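Local coordinates for endoglycosidase (Bacteroides thetaiotaomicron, PDB 6Q64), which probably hydrolyses glycosidic bonds in complex N-glycans, as a member of glycoside hydrolase family 18, at residues H70-N79 and R326-E336; M308-T318 and K346-G355. The protein carries 1 engineered substitution. All coordinates share one frame; numbering follows the deposited sequence.

Interaction 1. Residues H70-N79 and R326-E336; sequences HVKGFGWFGN and RIGGIGTYHME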
loop_
_atom_site.group_PDB
_atom_site.type_symbol
_atom_site.label_atom_id
_atom_site.label_comp_id
_atom_site.label_asym_id
_atom_site.label_seq_id
_atom_site.Cartn_x
_atom_site.Cartn_y
_atom_site.Cartn_z
ATOM N N HIS A 70 14.646 3.767 4.010
ATOM C CA HIS A 70 14.144 5.155 4.099
ATOM C C HIS A 70 12.698 5.091 4.558
ATOM O O HIS A 70 12.168 3.994 4.595
ATOM C CB HIS A 70 14.290 5.870 2.750
ATOM C CG HIS A 70 13.453 5.322 1.652
ATOM N ND1 HIS A 70 13.886 4.272 0.856
ATOM C CD2 HIS A 70 12.231 5.690 1.198
ATOM C CE1 HIS A 70 12.927 3.963 -0.006
ATOM N NE2 HIS A 70 11.907 4.847 0.162
ATOM N N VAL A 71 12.093 6.220 4.922
ATOM C CA VAL A 71 10.626 6.253 5.149
ATOM C C VAL A 71 9.957 6.152 3.780
ATOM O O VAL A 71 9.998 7.133 3.050
ATOM C CB VAL A 71 10.194 7.529 5.851
ATOM C CG1 VAL A 71 8.700 7.527 6.019
ATOM C CG2 VAL A 71 10.901 7.714 7.167
ATOM N N LYS A 72 9.445 4.978 3.431
ATOM C CA LYS A 72 8.704 4.732 2.186
ATOM C C LYS A 72 7.494 5.648 2.144
ATOM O O LYS A 72 7.000 6.052 3.214
ATOM C CB LYS A 72 8.295 3.269 2.072
ATOM C CG LYS A 72 9.439 2.381 1.612
ATOM C CD LYS A 72 9.058 0.938 1.433
ATOM C CE LYS A 72 10.296 0.100 1.191
ATOM N NZ LYS A 72 9.920 -1.246 0.705
ATOM N N GLY A 73 7.100 6.027 0.929
ATOM C CA GLY A 73 5.886 6.816 0.681
ATOM C C GLY A 73 4.913 5.938 -0.049
ATOM O O GLY A 73 5.352 5.272 -1.001
ATOM N N PHE A 74 3.671 5.914 0.418
ATOM C CA PHE A 74 2.607 5.017 -0.065
ATOM C C PHE A 74 1.297 5.811 -0.130
ATOM O O PHE A 74 1.176 6.913 0.450
ATOM C CB PHE A 74 2.550 3.808 0.876
ATOM C CG PHE A 74 1.249 3.035 0.855
ATOM C CD1 PHE A 74 1.053 2.009 -0.051
ATOM C CD2 PHE A 74 0.232 3.348 1.738
ATOM C CE1 PHE A 74 -0.147 1.328 -0.091
ATOM C CE2 PHE A 74 -0.966 2.669 1.691
ATOM C CZ PHE A 74 -1.158 1.670 0.769
ATOM N N GLY A 75 0.300 5.259 -0.810
ATOM C CA GLY A 75 -1.086 5.723 -0.629
ATOM C C GLY A 75 -2.057 4.831 -1.378
ATOM O O GLY A 75 -1.643 4.008 -2.252
ATOM N N TRP A 76 -3.342 5.132 -1.148
ATOM C CA TRP A 76 -4.470 4.583 -1.925
ATOM C C TRP A 76 -4.848 5.602 -2.991
ATOM O O TRP A 76 -5.523 6.587 -2.635
ATOM C CB TRP A 76 -5.623 4.232 -0.978
ATOM C CG TRP A 76 -5.324 2.990 -0.199
ATOM C CD1 TRP A 76 -5.288 1.716 -0.681
ATOM C CD2 TRP A 76 -4.932 2.918 1.180
ATOM N NE1 TRP A 76 -4.911 0.853 0.309
ATOM C CE2 TRP A 76 -4.694 1.559 1.463
ATOM C CE3 TRP A 76 -4.791 3.862 2.202
ATOM C CZ2 TRP A 76 -4.327 1.123 2.732
ATOM C CZ3 TRP A 76 -4.416 3.435 3.454
ATOM C CH2 TRP A 76 -4.186 2.084 3.710
ATOM N N PHE A 77 -4.434 5.333 -4.231
ATOM C CA PHE A 77 -4.636 6.170 -5.448
ATOM C C PHE A 77 -5.970 5.859 -6.134
ATOM O O PHE A 77 -6.131 4.784 -6.789
ATOM C CB PHE A 77 -3.482 5.916 -6.416
ATOM C CG PHE A 77 -3.363 6.908 -7.545
ATOM C CD1 PHE A 77 -3.393 8.271 -7.306
ATOM C CD2 PHE A 77 -3.179 6.483 -8.849
ATOM C CE1 PHE A 77 -3.255 9.175 -8.344
ATOM C CE2 PHE A 77 -3.034 7.392 -9.882
ATOM C CZ PHE A 77 -3.087 8.731 -9.627
ATOM N N GLY A 78 -6.915 6.791 -6.019
ATOM C CA GLY A 78 -8.222 6.722 -6.706
ATOM C C GLY A 78 -8.251 7.550 -7.985
ATOM O O GLY A 78 -7.448 8.489 -8.077
ATOM N N ASN A 79 -9.160 7.207 -8.914
ATOM C CA ASN A 79 -9.437 7.886 -10.214
ATOM C C ASN A 79 -8.200 7.761 -11.098
ATOM O O ASN A 79 -7.764 8.784 -11.676
ATOM C CB ASN A 79 -9.817 9.372 -10.075
ATOM C CG ASN A 79 -10.899 9.666 -9.049
ATOM O OD1 ASN A 79 -10.622 9.918 -7.863
ATOM N ND2 ASN A 79 -12.140 9.678 -9.514
ATOM N N ARG A 326 13.004 3.796 13.020
ATOM C CA ARG A 326 12.130 4.762 12.334
ATOM C C ARG A 326 11.065 3.908 11.661
ATOM O O ARG A 326 11.406 2.813 11.129
ATOM C CB ARG A 326 12.973 5.669 11.425
ATOM C CG ARG A 326 12.197 6.473 10.393
ATOM C CD ARG A 326 11.191 7.429 11.009
ATOM N NE ARG A 326 11.745 8.348 11.990
ATOM C CZ ARG A 326 12.558 9.373 11.727
ATOM N NH1 ARG A 326 12.939 9.675 10.496
ATOM N NH2 ARG A 326 12.959 10.142 12.715
ATOM N N ILE A 327 9.824 4.364 11.756
ATOM C CA ILE A 327 8.668 3.738 11.068
ATOM C C ILE A 327 9.118 3.453 9.656
ATOM O O ILE A 327 9.962 4.162 9.188
ATOM C CB ILE A 327 7.452 4.668 11.091
ATOM C CG1 ILE A 327 6.172 3.922 10.742
ATOM C CG2 ILE A 327 7.673 5.857 10.168
ATOM C CD1 ILE A 327 5.735 2.910 11.749
ATOM N N GLY A 328 8.520 2.472 9.019
ATOM C CA GLY A 328 8.922 1.997 7.693
ATOM C C GLY A 328 8.393 2.890 6.597
ATOM O O GLY A 328 9.006 2.876 5.516
ATOM N N GLY A 329 7.259 3.550 6.842
ATOM C CA GLY A 329 6.678 4.497 5.897
ATOM C C GLY A 329 5.370 5.126 6.340
ATOM O O GLY A 329 4.789 4.736 7.354
ATOM N N ILE A 330 4.907 6.081 5.540
ATOM C CA ILE A 330 3.601 6.765 5.710
ATOM C C ILE A 330 2.878 6.752 4.368
ATOM O O ILE A 330 3.547 6.545 3.340
ATOM C CB ILE A 330 3.805 8.197 6.213
ATOM C CG1 ILE A 330 4.613 9.010 5.209
ATOM C CG2 ILE A 330 4.465 8.203 7.579
ATOM C CD1 ILE A 330 3.943 10.289 4.888
ATOM N N GLY A 331 1.568 6.957 4.419
ATOM C CA GLY A 331 0.687 7.052 3.252
ATOM C C GLY A 331 -0.592 7.826 3.556
ATOM O O GLY A 331 -0.881 8.147 4.712
ATOM N N THR A 332 -1.371 8.081 2.519
ATOM C CA THR A 332 -2.627 8.847 2.589
ATOM C C THR A 332 -3.690 8.034 1.877
ATOM O O THR A 332 -3.361 7.372 0.880
ATOM C CB THR A 332 -2.379 10.192 1.930
ATOM O OG1 THR A 332 -1.746 9.782 0.719
ATOM C CG2 THR A 332 -1.492 11.120 2.736
ATOM N N TYR A 333 -4.885 8.009 2.452
ATOM C CA TYR A 333 -6.103 7.423 1.836
ATOM C C TYR A 333 -6.690 8.487 0.912
ATOM O O TYR A 333 -6.937 9.611 1.393
ATOM C CB TYR A 333 -7.067 6.973 2.934
ATOM C CG TYR A 333 -8.397 6.460 2.463
ATOM C CD1 TYR A 333 -8.504 5.282 1.747
ATOM C CD2 TYR A 333 -9.558 7.153 2.758
ATOM C CE1 TYR A 333 -9.739 4.810 1.322
ATOM C CE2 TYR A 333 -10.803 6.686 2.370
ATOM C CZ TYR A 333 -10.893 5.512 1.644
ATOM O OH TYR A 333 -12.133 5.091 1.252
ATOM N N HIS A 334 -6.885 8.129 -0.361
ATOM C CA HIS A 334 -7.269 9.061 -1.449
ATOM C C HIS A 334 -6.175 10.125 -1.505
ATOM O O HIS A 334 -6.415 11.297 -1.216
ATOM C CB HIS A 334 -8.706 9.576 -1.232
ATOM C CG HIS A 334 -9.764 8.686 -1.813
ATOM N ND1 HIS A 334 -10.792 8.158 -1.054
ATOM C CD2 HIS A 334 -9.973 8.246 -3.075
ATOM C CE1 HIS A 334 -11.570 7.417 -1.815
ATOM N NE2 HIS A 334 -11.084 7.452 -3.057
HETATM N N MSE A 335 -4.957 9.648 -1.800
HETATM C CA MSE A 335 -3.754 10.467 -1.840
HETATM C C MSE A 335 -3.910 11.640 -2.808
HETATM O O MSE A 335 -3.363 12.711 -2.554
HETATM C CB MSE A 335 -2.531 9.626 -2.229
HETATM C CG MSE A 335 -2.803 8.570 -3.239
HETATM SE SE MSE A 335 -1.170 7.657 -3.798
HETATM C CE MSE A 335 0.408 8.523 -3.077
ATOM N N GLU A 336 -4.683 11.426 -3.885
ATOM C CA GLU A 336 -4.856 12.404 -4.954
ATOM C C GLU A 336 -5.616 13.662 -4.504
ATOM O O GLU A 336 -5.485 14.666 -5.193
ATOM C CB GLU A 336 -5.540 11.774 -6.171
ATOM C CG GLU A 336 -7.003 11.435 -5.965
ATOM C CD GLU A 336 -7.307 10.039 -5.435
ATOM O OE1 GLU A 336 -8.489 9.580 -5.579
ATOM O OE2 GLU A 336 -6.373 9.412 -4.873
#

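Interaction 2. Residues M308-T318 and K346-G355; sequences MEGNQILDYAT and KWLRKALYFG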
loop_
_atom_site.group_PDB
_atom_site.type_symbol
_atom_site.label_atom_id
_atom_site.label_comp_id
_atom_site.label_asym_id
_atom_site.label_seq_id
_atom_site.Cartn_x
_atom_site.Cartn_y
_atom_site.Cartn_z
HETATM N N MSE A 308 2.490 23.949 14.123
HETATM C CA MSE A 308 2.455 23.830 12.673
HETATM C C MSE A 308 1.235 23.013 12.243
HETATM O O MSE A 308 0.938 21.978 12.810
HETATM C CB MSE A 308 3.663 23.023 12.187
HETATM C CG MSE A 308 4.893 23.774 11.666
HETATM SE SE MSE A 308 6.178 22.244 11.359
HETATM C CE MSE A 308 7.905 23.178 11.691
ATOM N N GLU A 309 0.568 23.416 11.165
ATOM C CA GLU A 309 -0.561 22.657 10.652
ATOM C C GLU A 309 -0.025 21.354 10.036
ATOM O O GLU A 309 1.123 21.370 9.528
ATOM C CB GLU A 309 -1.313 23.589 9.695
ATOM C CG GLU A 309 -2.180 22.904 8.647
ATOM C CD GLU A 309 -3.024 23.867 7.815
ATOM O OE1 GLU A 309 -2.466 24.583 6.947
ATOM O OE2 GLU A 309 -4.228 23.922 8.074
ATOM N N GLY A 310 -0.806 20.270 10.057
ATOM C CA GLY A 310 -0.415 18.978 9.436
ATOM C C GLY A 310 0.454 18.083 10.341
ATOM O O GLY A 310 1.211 17.188 9.807
ATOM N N ASN A 311 0.360 18.269 11.665
ATOM C CA ASN A 311 1.296 17.649 12.636
ATOM C C ASN A 311 1.032 16.130 12.728
ATOM O O ASN A 311 2.001 15.431 12.949
ATOM C CB ASN A 311 1.348 18.430 13.955
ATOM C CG ASN A 311 0.070 18.349 14.736
ATOM O OD1 ASN A 311 -0.966 18.026 14.169
ATOM N ND2 ASN A 311 0.147 18.604 16.036
ATOM N N GLN A 312 -0.171 15.626 12.439
ATOM C CA GLN A 312 -0.466 14.168 12.291
ATOM C C GLN A 312 0.499 13.597 11.260
ATOM O O GLN A 312 1.376 12.826 11.645
ATOM C CB GLN A 312 -1.927 13.861 11.930
ATOM C CG GLN A 312 -2.280 12.377 11.849
ATOM C CD GLN A 312 -3.764 12.047 11.848
ATOM O OE1 GLN A 312 -4.535 12.265 10.902
ATOM N NE2 GLN A 312 -4.197 11.438 12.928
ATOM N N ILE A 313 0.405 13.964 9.991
ATOM C CA ILE A 313 1.232 13.302 8.932
ATOM C C ILE A 313 2.733 13.543 9.181
ATOM O O ILE A 313 3.574 12.747 8.714
ATOM C CB ILE A 313 0.818 13.736 7.516
ATOM C CG1 ILE A 313 1.455 12.818 6.466
ATOM C CG2 ILE A 313 1.146 15.204 7.293
ATOM C CD1 ILE A 313 0.735 12.779 5.135
ATOM N N LEU A 314 3.114 14.596 9.878
ATOM C CA LEU A 314 4.564 14.886 9.972
ATOM C C LEU A 314 5.118 14.078 11.132
ATOM O O LEU A 314 6.282 13.645 11.027
ATOM C CB LEU A 314 4.807 16.387 10.158
ATOM C CG LEU A 314 4.275 17.285 9.042
ATOM C CD1 LEU A 314 4.506 18.740 9.382
ATOM C CD2 LEU A 314 4.925 16.941 7.724
ATOM N N ASP A 315 4.308 13.920 12.189
ATOM C CA ASP A 315 4.653 13.057 13.334
ATOM C C ASP A 315 4.869 11.655 12.790
ATOM O O ASP A 315 5.915 11.043 13.100
ATOM C CB ASP A 315 3.568 13.056 14.405
ATOM C CG ASP A 315 4.008 12.363 15.685
ATOM O OD1 ASP A 315 5.146 12.664 16.168
ATOM O OD2 ASP A 315 3.225 11.501 16.155
ATOM N N TYR A 316 3.929 11.188 11.972
ATOM C CA TYR A 316 3.983 9.816 11.415
ATOM C C TYR A 316 5.320 9.637 10.682
ATOM O O TYR A 316 6.098 8.718 10.920
ATOM C CB TYR A 316 2.762 9.534 10.545
ATOM C CG TYR A 316 1.463 9.378 11.286
ATOM C CD1 TYR A 316 1.272 9.860 12.576
ATOM C CD2 TYR A 316 0.391 8.735 10.695
ATOM C CE1 TYR A 316 0.058 9.715 13.255
ATOM C CE2 TYR A 316 -0.840 8.612 11.337
ATOM C CZ TYR A 316 -1.014 9.120 12.611
ATOM O OH TYR A 316 -2.216 8.991 13.236
ATOM N N ALA A 317 5.628 10.549 9.787
ATOM C CA ALA A 317 6.799 10.383 8.902
ATOM C C ALA A 317 8.074 10.345 9.739
ATOM O O ALA A 317 9.035 9.780 9.228
ATOM C CB ALA A 317 6.848 11.502 7.886
ATOM N N THR A 318 8.094 10.983 10.910
ATOM C CA THR A 318 9.333 11.160 11.704
ATOM C C THR A 318 9.302 10.266 12.960
ATOM O O THR A 318 10.129 10.545 13.866
ATOM C CB THR A 318 9.527 12.611 12.145
ATOM O OG1 THR A 318 8.398 12.920 12.948
ATOM C CG2 THR A 318 9.622 13.589 11.000
ATOM N N LYS A 346 1.143 18.615 -1.310
ATOM C CA LYS A 346 1.804 19.452 -0.286
ATOM C C LYS A 346 2.259 18.536 0.847
ATOM O O LYS A 346 3.460 18.544 1.190
ATOM C CB LYS A 346 0.822 20.513 0.227
ATOM C CG LYS A 346 1.376 21.471 1.270
ATOM C CD LYS A 346 0.311 22.340 1.845
ATOM C CE LYS A 346 0.805 23.319 2.891
ATOM N NZ LYS A 346 -0.347 23.954 3.600
ATOM N N TRP A 347 1.301 17.801 1.404
ATOM C CA TRP A 347 1.436 17.147 2.724
ATOM C C TRP A 347 2.302 15.906 2.569
ATOM O O TRP A 347 3.320 15.785 3.261
ATOM C CB TRP A 347 0.056 16.834 3.281
ATOM C CG TRP A 347 -0.669 18.090 3.633
ATOM C CD1 TRP A 347 -1.856 18.524 3.134
ATOM C CD2 TRP A 347 -0.240 19.096 4.559
ATOM N NE1 TRP A 347 -2.223 19.705 3.719
ATOM C CE2 TRP A 347 -1.241 20.091 4.583
ATOM C CE3 TRP A 347 0.867 19.228 5.406
ATOM C CZ2 TRP A 347 -1.148 21.220 5.391
ATOM C CZ3 TRP A 347 0.967 20.347 6.201
ATOM C CH2 TRP A 347 -0.020 21.342 6.169
ATOM N N LEU A 348 1.961 15.042 1.625
ATOM C CA LEU A 348 2.820 13.872 1.357
ATOM C C LEU A 348 4.280 14.317 1.118
ATOM O O LEU A 348 5.177 13.728 1.732
ATOM C CB LEU A 348 2.236 13.079 0.189
ATOM C CG LEU A 348 2.870 11.707 -0.022
ATOM C CD1 LEU A 348 2.732 10.828 1.222
ATOM C CD2 LEU A 348 2.265 11.015 -1.239
ATOM N N ARG A 349 4.539 15.320 0.280
ATOM C CA ARG A 349 5.929 15.721 -0.094
ATOM C C ARG A 349 6.703 16.229 1.139
ATOM O O ARG A 349 7.930 15.924 1.315
ATOM C CB ARG A 349 5.871 16.847 -1.120
ATOM C CG ARG A 349 5.976 16.412 -2.569
ATOM C CD ARG A 349 6.193 17.645 -3.429
ATOM N NE ARG A 349 5.421 17.576 -4.650
ATOM C CZ ARG A 349 5.800 16.919 -5.741
ATOM N NH1 ARG A 349 6.962 16.280 -5.776
ATOM N NH2 ARG A 349 5.019 16.917 -6.811
ATOM N N LYS A 350 6.017 17.056 1.915
ATOM C CA LYS A 350 6.558 17.641 3.145
ATOM C C LYS A 350 6.872 16.492 4.103
ATOM O O LYS A 350 8.011 16.424 4.607
ATOM C CB LYS A 350 5.540 18.599 3.765
ATOM C CG LYS A 350 6.144 19.635 4.703
ATOM C CD LYS A 350 5.093 20.525 5.260
ATOM C CE LYS A 350 5.456 21.986 5.147
ATOM N NZ LYS A 350 6.359 22.370 6.267
ATOM N N ALA A 351 5.891 15.621 4.335
ATOM C CA ALA A 351 6.003 14.486 5.273
ATOM C C ALA A 351 7.272 13.715 4.927
ATOM O O ALA A 351 8.141 13.631 5.795
ATOM C CB ALA A 351 4.776 13.628 5.218
ATOM N N LEU A 352 7.444 13.286 3.677
ATOM C CA LEU A 352 8.637 12.484 3.267
ATOM C C LEU A 352 9.915 13.309 3.356
ATOM O O LEU A 352 10.967 12.710 3.522
ATOM C CB LEU A 352 8.417 11.925 1.868
ATOM C CG LEU A 352 7.187 11.029 1.810
ATOM C CD1 LEU A 352 6.900 10.543 0.418
ATOM C CD2 LEU A 352 7.379 9.843 2.751
ATOM N N TYR A 353 9.818 14.628 3.292
ATOM C CA TYR A 353 10.991 15.512 3.423
ATOM C C TYR A 353 11.374 15.529 4.903
ATOM O O TYR A 353 12.575 15.506 5.251
ATOM C CB TYR A 353 10.682 16.904 2.859
ATOM C CG TYR A 353 11.696 17.959 3.257
ATOM C CD1 TYR A 353 12.983 17.935 2.738
ATOM C CD2 TYR A 353 11.361 18.985 4.131
ATOM C CE1 TYR A 353 13.935 18.872 3.124
ATOM C CE2 TYR A 353 12.295 19.927 4.517
ATOM C CZ TYR A 353 13.594 19.857 4.037
ATOM O OH TYR A 353 14.502 20.813 4.398
ATOM N N PHE A 354 10.360 15.579 5.767
ATOM C CA PHE A 354 10.530 15.546 7.249
ATOM C C PHE A 354 11.116 14.165 7.643
ATOM O O PHE A 354 12.187 14.111 8.218
ATOM C CB PHE A 354 9.218 15.976 7.925
ATOM C CG PHE A 354 9.127 17.459 8.183
ATOM C CD1 PHE A 354 9.357 18.379 7.173
ATOM C CD2 PHE A 354 8.830 17.955 9.437
ATOM C CE1 PHE A 354 9.294 19.744 7.424
ATOM C CE2 PHE A 354 8.783 19.317 9.685
ATOM C CZ PHE A 354 9.002 20.210 8.674
ATOM N N GLY A 355 10.525 13.076 7.169
ATOM C CA GLY A 355 10.944 11.704 7.487
ATOM C C GLY A 355 12.342 11.347 7.017
ATOM O O GLY A 355 13.012 10.572 7.725
#

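Interaction 1. Residues H70-N79 and R326-E336
Strand 72-76 runs parallel to strand 329-333, their axes 4.4 Å apart at closest approach and inclined by 20°; these are the first and last strands of the (beta/alpha)8 TIM barrel of family 18, and their pairing closes it. Lys72 N donates to Gly328 O, Ile330 N to Lys72 O, and Phe74 N to Ile330 O, the parallel pattern in which one strand's residue bonds on both sides of its partner. Farther along, Trp76 N meets Thr332 O at 3.0 Å in the carbonyl plane, and Met335 N reaches Trp76 O from well above its carbonyl plane. On the far flank Gly73 and Gly75 bond to Asp99 and Ser102, so strand 72-76 is held from both edges.

Phe74, Trp76 and Tyr333 share the sheet face opposite Ile330 and Thr332, and Ile330 packs against helix 346-358. With CG anti to its carbonyl carbon (chi1 -74°), Trp76 turns CE3 to within 3.9 Å of Tyr333 CB, its side chain crossing that of Tyr333 at about a right angle. Phe74 CD2 lies 4.0 Å from Gly331 CA, which meets the phenyl edge where a beta carbon would collide. At the start of the contact Val71 CG2 touches Arg326 CG, while the guanidinium is engaged by Asp320 and Tyr359. Selenomethionine Met335 lays SE 3.9 Å from Phe77 CB; it also stands obliquely to the Phe77 ring, 5.2 Å from the centroid, a Met-aromatic contact. Bent at chi2 (-90°), Glu336 folds back so that OE2 accepts Gly78 N at 2.9 Å, the N-H arriving from above the carboxylate plane.

Interaction 2. Residues M308-T318 and K346-G355
Gly310 and Trp347 make the aromatic part of the contact: Gly310 CA stands 4.2 Å from the centroid of the six-membered ring of Trp347, an off-centre CH-pi approach at the N-cap position of helix 311-317. Glu309 adds its CG, 3.6 Å from Trp347 CH2, and its extended chain brings OE1 to the indole edge, in plane, with the carboxylate turned 86° against the ring. Lys346 CD lies over one face of the same indole. Farther along helix 346-358, the Phe354 ring is met obliquely by SE of selenomethionine Met308, a Met-aromatic contact, and Leu314 CD2 rests over one face of that ring.

Apolar packing fills the middle. Ala351 is the central residue: its CB meets Ile313 CG1 at 3.6 Å, its CA meets Leu314 CD2, and Ala317 CB lies 4.0 Å from Ala351 CB. The small Ala317 and Ala351 are consistent with axes that come within 8.2 Å. Ile313 CG1, anti to the backbone N (chi1 -167°), is thereby directed at the Ala351 methyl. Just past the end of helix 311-317, Thr318 CG2 touches Phe354 CB at 3.9 Å.

Polar links are slight. No hydrogen bond joins the two segments, and Glu309 OE1 to Lys346 NZ, at 4.0 Å, is only an attraction of opposite charges beyond a salt bridge. The backbone N-H groups of Trp347 and Leu348 bond to the carboxylate of Asp338.

An alanine in place of Trp347 would probably open a gap beside Gly310 CA and leave the Glu309 chain free to turn.

The two helices, inclined by 34° in the same general direction, are neighbours in the outer layer of a TIM barrel, packed over strand 329-333.

Overall arrangement
From the N terminus, the chain enters strand 72-76, then makes most of the barrel before helix 311-317, strand 329-333 and helix 346-358 follow in turn. Interaction 1 closes the longer loop, 246 residues between its segments, joining the barrel's beginning to its last strand; interaction 2 closes one of 27 residues, joining helices on either side of that strand in sequence. The two cross: 326-336 falls between 308-318 and 346-355. Their centres are about 11 Å apart, and they meet at strand 329-333, where Ile330 lies against Ala317 and Ala351, and at Arg326, beside Thr318 and Gly355. The strand seam and the outer helix pair are thus tied together.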